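Local coordinates for globin II, extracellular (Lumbricus terrestris, PDB 1X9F), which carries a haem group that binds carbon monoxide here and, as a globin chain of the earthworm's extracellular erythrocruorin, probably transports oxygen in the blood, at residues Ser14-Ala19 against Gly70-Ala75; Gln31-Ala36 against Lys110-His115. All blocks are in the same frame, centred on the assembly; numbering follows the deposited sequence.

Interaction 1: Ser14-Ala19 against Gly70-Ala75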
loop_
_atom_site.group_PDB
_atom_site.type_symbol
_atom_site.label_atom_id
_atom_site.label_comp_id
_atom_site.label_asym_id
_atom_site.label_seq_id
_atom_site.Cartn_x
_atom_site.Cartn_y
_atom_site.Cartn_z
ATOM N N SER B 14 -17.912 -30.978 -5.966
ATOM C CA SER B 14 -16.979 -29.935 -6.400
ATOM C C SER B 14 -17.146 -29.546 -7.858
ATOM O O SER B 14 -17.190 -28.357 -8.191
ATOM C CB SER B 14 -15.533 -30.362 -6.160
ATOM O OG SER B 14 -15.204 -30.244 -4.790
ATOM N N GLU B 15 -17.218 -30.551 -8.728
ATOM C CA GLU B 15 -17.343 -30.298 -10.149
ATOM C C GLU B 15 -18.673 -29.635 -10.473
ATOM O O GLU B 15 -18.750 -28.816 -11.390
ATOM C CB GLU B 15 -17.094 -31.581 -10.939
ATOM C CG GLU B 15 -15.669 -32.068 -10.708
ATOM C CD GLU B 15 -15.315 -33.335 -11.450
ATOM O OE1 GLU B 15 -14.110 -33.671 -11.474
ATOM O OE2 GLU B 15 -16.223 -33.996 -12.002
ATOM N N TRP B 16 -19.709 -29.951 -9.696
ATOM C CA TRP B 16 -21.000 -29.281 -9.844
ATOM C C TRP B 16 -20.867 -27.800 -9.506
ATOM O O TRP B 16 -21.281 -26.940 -10.285
ATOM C CB TRP B 16 -22.080 -29.943 -8.979
ATOM C CG TRP B 16 -23.351 -29.150 -8.898
ATOM C CD1 TRP B 16 -23.784 -28.403 -7.837
ATOM C CD2 TRP B 16 -24.342 -28.997 -9.926
ATOM N NE1 TRP B 16 -24.984 -27.802 -8.135
ATOM C CE2 TRP B 16 -25.351 -28.149 -9.410
ATOM C CE3 TRP B 16 -24.487 -29.496 -11.232
ATOM C CZ2 TRP B 16 -26.485 -27.796 -10.145
ATOM C CZ3 TRP B 16 -25.617 -29.144 -11.963
ATOM C CH2 TRP B 16 -26.600 -28.302 -11.417
ATOM N N GLY B 17 -20.278 -27.519 -8.344
ATOM C CA GLY B 17 -19.993 -26.153 -7.918
ATOM C C GLY B 17 -19.328 -25.337 -9.009
ATOM O O GLY B 17 -19.799 -24.248 -9.346
ATOM N N ARG B 18 -18.248 -25.868 -9.575
ATOM C CA ARG B 18 -17.534 -25.184 -10.648
ATOM C C ARG B 18 -18.333 -25.002 -11.945
ATOM O O ARG B 18 -18.144 -24.005 -12.639
ATOM C CB ARG B 18 -16.211 -25.885 -10.938
ATOM C CG ARG B 18 -14.999 -25.138 -10.416
ATOM C CD ARG B 18 -14.115 -25.974 -9.510
ATOM N NE ARG B 18 -13.793 -27.272 -10.097
ATOM C CZ ARG B 18 -13.295 -28.302 -9.422
ATOM N NH1 ARG B 18 -13.051 -28.208 -8.118
ATOM N NH2 ARG B 18 -13.038 -29.439 -10.056
ATOM N N ALA B 19 -19.217 -25.946 -12.273
ATOM C CA ALA B 19 -19.959 -25.901 -13.542
ATOM C C ALA B 19 -21.256 -25.111 -13.432
ATOM O O ALA B 19 -21.716 -24.508 -14.408
ATOM C CB ALA B 19 -20.252 -27.313 -14.027
ATOM N N GLY B 70 -32.036 -26.190 -9.530
ATOM C CA GLY B 70 -32.124 -25.884 -8.105
ATOM C C GLY B 70 -32.382 -27.142 -7.304
ATOM O O GLY B 70 -31.786 -27.345 -6.242
ATOM N N GLY B 71 -33.268 -27.990 -7.824
ATOM C CA GLY B 71 -33.553 -29.284 -7.222
ATOM C C GLY B 71 -32.337 -30.184 -7.293
ATOM O O GLY B 71 -31.977 -30.832 -6.309
ATOM N N LEU B 72 -31.702 -30.218 -8.459
ATOM C CA LEU B 72 -30.515 -31.032 -8.645
ATOM C C LEU B 72 -29.397 -30.551 -7.722
ATOM O O LEU B 72 -28.654 -31.362 -7.163
ATOM C CB LEU B 72 -30.078 -30.997 -10.107
ATOM C CG LEU B 72 -28.910 -31.903 -10.501
ATOM C CD1 LEU B 72 -29.243 -33.384 -10.307
ATOM C CD2 LEU B 72 -28.511 -31.626 -11.939
ATOM N N ASP B 73 -29.296 -29.236 -7.556
ATOM C CA ASP B 73 -28.310 -28.648 -6.666
ATOM C C ASP B 73 -28.471 -29.146 -5.232
ATOM O O ASP B 73 -27.477 -29.440 -4.564
ATOM C CB ASP B 73 -28.421 -27.131 -6.695
ATOM C CG ASP B 73 -27.424 -26.468 -5.788
ATOM O OD1 ASP B 73 -27.845 -25.910 -4.756
ATOM O OD2 ASP B 73 -26.198 -26.468 -6.019
ATOM N N ILE B 74 -29.717 -29.233 -4.761
ATOM C CA ILE B 74 -29.988 -29.752 -3.418
ATOM C C ILE B 74 -29.518 -31.202 -3.289
ATOM O O ILE B 74 -28.860 -31.566 -2.309
ATOM C CB ILE B 74 -31.483 -29.639 -3.053
ATOM C CG1 ILE B 74 -31.904 -28.162 -2.974
ATOM C CG2 ILE B 74 -31.758 -30.360 -1.722
ATOM C CD1 ILE B 74 -33.417 -27.928 -2.843
ATOM N N ALA B 75 -29.858 -32.008 -4.294
ATOM C CA ALA B 75 -29.512 -33.420 -4.329
ATOM C C ALA B 75 -28.000 -33.621 -4.312
ATOM O O ALA B 75 -27.480 -34.341 -3.459
ATOM C CB ALA B 75 -30.136 -34.090 -5.549
#
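W16 reaches across from helix 6-20 to D73 on helix 59-77, and its indole N-H carries the polar half of the contact. With CG anti to the backbone N (chi1 169°), the ring stands out from its own helix and turns its nitrogen edge toward the neighbouring one. NE1 donates to D73 OD2 at 2.8 Å, a fairly straight bond with an N-H...O angle of 162°. The oxygen lies close to the indole plane and accepts through its anti lone pair, the one facing away from OD1. Carboxylate and ring are not coplanar; their planes are turned 35° apart. D73 also swings its carboxylate anti to its backbone N, and its CB comes to 4.0 Å from W16 CZ2, so that its aliphatic part lies next to the benzo ring.

The far corner of that ring has an apolar partner. L72 CD2 sits 3.8 Å from W16 CZ3 and nearly as close to CH2, approaching the ring obliquely. L72 is also a haem-pocket residue, its side chain about 4 Å from a bound haem at the nearest atoms. Elsewhere, W16 stacks on Y20 and touches W130 of helix 127-142.

D73 OD1 turns to a different subunit, with a salt bridge to K32 of the neighbouring Globin III chain and a hydrogen bond to N76 of that chain. The buried carboxylate is therefore divided between a partner within the chain at OD2 and two on a neighbouring subunit at OD1. Gripped at both oxygens and close to a lysine, it is likely to stay ionised, and the same side chain joins this packing of two globin helices to the subunit interface.

Interaction 2: Gln31-Ala36 against Lys110-His115. With CMO (carbon monoxide), chain P.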
loop_
_atom_site.group_PDB
_atom_site.type_symbol
_atom_site.label_atom_id
_atom_site.label_comp_id
_atom_site.label_asym_id
_atom_site.label_seq_id
_atom_site.Cartn_x
_atom_site.Cartn_y
_atom_site.Cartn_z
ATOM N N GLN B 31 -30.143 -23.862 -19.746
ATOM C CA GLN B 31 -30.712 -24.028 -21.087
ATOM C C GLN B 31 -29.967 -25.074 -21.902
ATOM O O GLN B 31 -30.587 -25.881 -22.600
ATOM C CB GLN B 31 -30.711 -22.707 -21.854
ATOM C CG GLN B 31 -31.455 -21.593 -21.163
ATOM C CD GLN B 31 -31.418 -20.314 -21.963
ATOM O OE1 GLN B 31 -32.234 -20.118 -22.863
ATOM N NE2 GLN B 31 -30.475 -19.435 -21.638
ATOM N N ALA B 32 -28.638 -25.038 -21.817
ATOM C CA ALA B 32 -27.785 -26.019 -22.471
ATOM C C ALA B 32 -28.221 -27.441 -22.118
ATOM O O ALA B 32 -28.311 -28.299 -23.005
ATOM C CB ALA B 32 -26.337 -25.788 -22.091
ATOM N N ILE B 33 -28.528 -27.688 -20.843
ATOM C CA ILE B 33 -28.952 -29.023 -20.407
ATOM C C ILE B 33 -30.301 -29.443 -21.013
ATOM O O ILE B 33 -30.413 -30.554 -21.549
ATOM C CB ILE B 33 -28.944 -29.155 -18.856
ATOM C CG1 ILE B 33 -27.503 -29.104 -18.322
ATOM C CG2 ILE B 33 -29.603 -30.472 -18.427
ATOM C CD1 ILE B 33 -27.405 -28.771 -16.830
ATOM N N TRP B 34 -31.302 -28.561 -20.948
ATOM C CA TRP B 34 -32.623 -28.850 -21.530
ATOM C C TRP B 34 -32.628 -29.003 -23.050
ATOM O O TRP B 34 -33.329 -29.874 -23.581
ATOM C CB TRP B 34 -33.715 -27.891 -21.006
ATOM C CG TRP B 34 -34.148 -28.369 -19.677
ATOM C CD1 TRP B 34 -33.879 -27.805 -18.464
ATOM C CD2 TRP B 34 -34.830 -29.591 -19.409
ATOM N NE1 TRP B 34 -34.391 -28.587 -17.457
ATOM C CE2 TRP B 34 -34.978 -29.693 -18.015
ATOM C CE3 TRP B 34 -35.349 -30.615 -20.218
ATOM C CZ2 TRP B 34 -35.612 -30.770 -17.415
ATOM C CZ3 TRP B 34 -35.984 -31.682 -19.618
ATOM C CH2 TRP B 34 -36.112 -31.752 -18.233
ATOM N N ARG B 35 -31.829 -28.198 -23.743
ATOM C CA ARG B 35 -31.672 -28.357 -25.189
ATOM C C ARG B 35 -31.014 -29.673 -25.557
ATOM O O ARG B 35 -31.417 -30.321 -26.526
ATOM C CB ARG B 35 -30.863 -27.210 -25.774
ATOM C CG ARG B 35 -31.675 -25.956 -25.856
ATOM C CD ARG B 35 -30.854 -24.738 -26.096
ATOM N NE ARG B 35 -31.732 -23.582 -26.180
ATOM C CZ ARG B 35 -31.363 -22.338 -25.912
ATOM N NH1 ARG B 35 -30.119 -22.066 -25.532
ATOM N NH2 ARG B 35 -32.246 -21.354 -26.020
ATOM N N ALA B 36 -29.989 -30.054 -24.799
ATOM C CA ALA B 36 -29.329 -31.330 -25.014
ATOM C C ALA B 36 -30.308 -32.475 -24.753
ATOM O O ALA B 36 -30.300 -33.468 -25.480
ATOM C CB ALA B 36 -28.092 -31.450 -24.142
ATOM N N LYS B 110 -29.805 -37.302 -17.993
ATOM C CA LYS B 110 -28.518 -37.648 -17.418
ATOM C C LYS B 110 -27.383 -37.454 -18.423
ATOM O O LYS B 110 -26.330 -36.916 -18.073
ATOM C CB LYS B 110 -28.534 -39.087 -16.914
ATOM C CG LYS B 110 -27.209 -39.541 -16.334
ATOM C CD LYS B 110 -27.299 -40.938 -15.772
ATOM C CE LYS B 110 -27.233 -41.982 -16.881
ATOM N NZ LYS B 110 -26.794 -43.292 -16.317
ATOM N N THR B 111 -27.601 -37.896 -19.661
ATOM C CA THR B 111 -26.605 -37.756 -20.721
ATOM C C THR B 111 -26.326 -36.287 -20.968
ATOM O O THR B 111 -25.177 -35.885 -21.157
ATOM C CB THR B 111 -27.122 -38.421 -22.010
ATOM O OG1 THR B 111 -27.320 -39.822 -21.771
ATOM C CG2 THR B 111 -26.062 -38.404 -23.110
ATOM N N ALA B 112 -27.395 -35.499 -20.960
ATOM C CA ALA B 112 -27.314 -34.074 -21.209
ATOM C C ALA B 112 -26.523 -33.364 -20.111
ATOM O O ALA B 112 -25.606 -32.595 -20.414
ATOM C CB ALA B 112 -28.709 -33.484 -21.347
ATOM N N ILE B 113 -26.871 -33.625 -18.846
ATOM C CA ILE B 113 -26.111 -33.082 -17.717
ATOM C C ILE B 113 -24.625 -33.368 -17.893
ATOM O O ILE B 113 -23.801 -32.453 -17.816
ATOM C CB ILE B 113 -26.580 -33.666 -16.370
ATOM C CG1 ILE B 113 -27.991 -33.191 -16.017
ATOM C CG2 ILE B 113 -25.622 -33.265 -15.243
ATOM C CD1 ILE B 113 -28.583 -33.952 -14.837
ATOM N N LEU B 114 -24.292 -34.636 -18.140
ATOM C CA LEU B 114 -22.899 -35.045 -18.269
ATOM C C LEU B 114 -22.213 -34.354 -19.425
ATOM O O LEU B 114 -21.030 -34.033 -19.358
ATOM C CB LEU B 114 -22.788 -36.560 -18.416
ATOM C CG LEU B 114 -22.525 -37.329 -17.121
ATOM C CD1 LEU B 114 -23.536 -36.995 -16.027
ATOM C CD2 LEU B 114 -22.556 -38.810 -17.417
ATOM N N HIS B 115 -22.979 -34.091 -20.471
ATOM C CA HIS B 115 -22.458 -33.507 -21.676
ATOM C C HIS B 115 -22.112 -32.040 -21.488
ATOM O O HIS B 115 -21.027 -31.586 -21.859
ATOM C CB HIS B 115 -23.510 -33.648 -22.752
ATOM C CG HIS B 115 -23.118 -33.024 -24.041
ATOM N ND1 HIS B 115 -22.089 -33.515 -24.812
ATOM C CD2 HIS B 115 -23.605 -31.946 -24.695
ATOM C CE1 HIS B 115 -21.963 -32.768 -25.894
ATOM N NE2 HIS B 115 -22.873 -31.811 -25.847
HETATM C C CMO P . -37.537 -31.039 -14.761
HETATM O O CMO P . -37.545 -30.447 -15.872
#
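A112 meets A36 where helices 103-121 and 23-40 come together, and the two small side chains face each other directly, A112 CB lying 3.5 Å from A36 CB. A36 CA and A112 CA, 5.1 Å apart, are the nearest CA pair of the two segments. The axes of the short segments approach to 8.2 Å and run in roughly opposing directions, at 137°. The methyl of A112 also rests 3.4 Å from I33 O, a carbonyl that accepts a hydrogen bond from T37 OG1 one turn further along its own helix.

At the next position, I113 starts away from helix 23-40, but its CG1 branch, beside the backbone N (chi1 -68°), still comes to 4.0 Å from I33 CG2. The methyl branch of I33 is the one used here, while A112 CB lies a little further off at 4.3 Å from that same CG2. I113 is also about 5 Å from the haem at the nearest atoms, so this side of the contact leads into the pocket. Beyond it, L114 places helix 103-121 against W130 and D131 of helix 127-142.

W34 leaves helix 23-40 on the side facing away from 110-115 and lines the carbon monoxide site. Its ring meets F48 edge-to-face and F109 with the planes about 40° apart. Replacing this tryptophan with an alanine would probably open a gap beside the bound carbon monoxide and leave the rings of F48 and F109 without their aromatic partner.

The contact itself is wholly apolar between side chains: methyl against methyl lets two globin helices approach closely, with shape rather than directed bonds setting how they fit.

Both contacts are buried helix packings of the globin fold, and they involve four different helices: 6-20 with 59-77 in interaction 1, 23-40 with 103-121 in interaction 2. Their centres are 14 Å apart, yet they meet, L72 CD2 packing on I113 CD1 at 3.7 Å, and these two side chains bring both contacts to the haem. Their chemistry differs with their surroundings. Interaction 1, bordered by other subunits, combines a charged acceptor and an aromatic donor with apolar packing; interaction 2, whose segments no other protein chain of the assembly touches, relies on alanine methyls and isoleucine branches. Segment 31-36 also carries W34, which lines the carbon monoxide pocket from the side turned away from the contact.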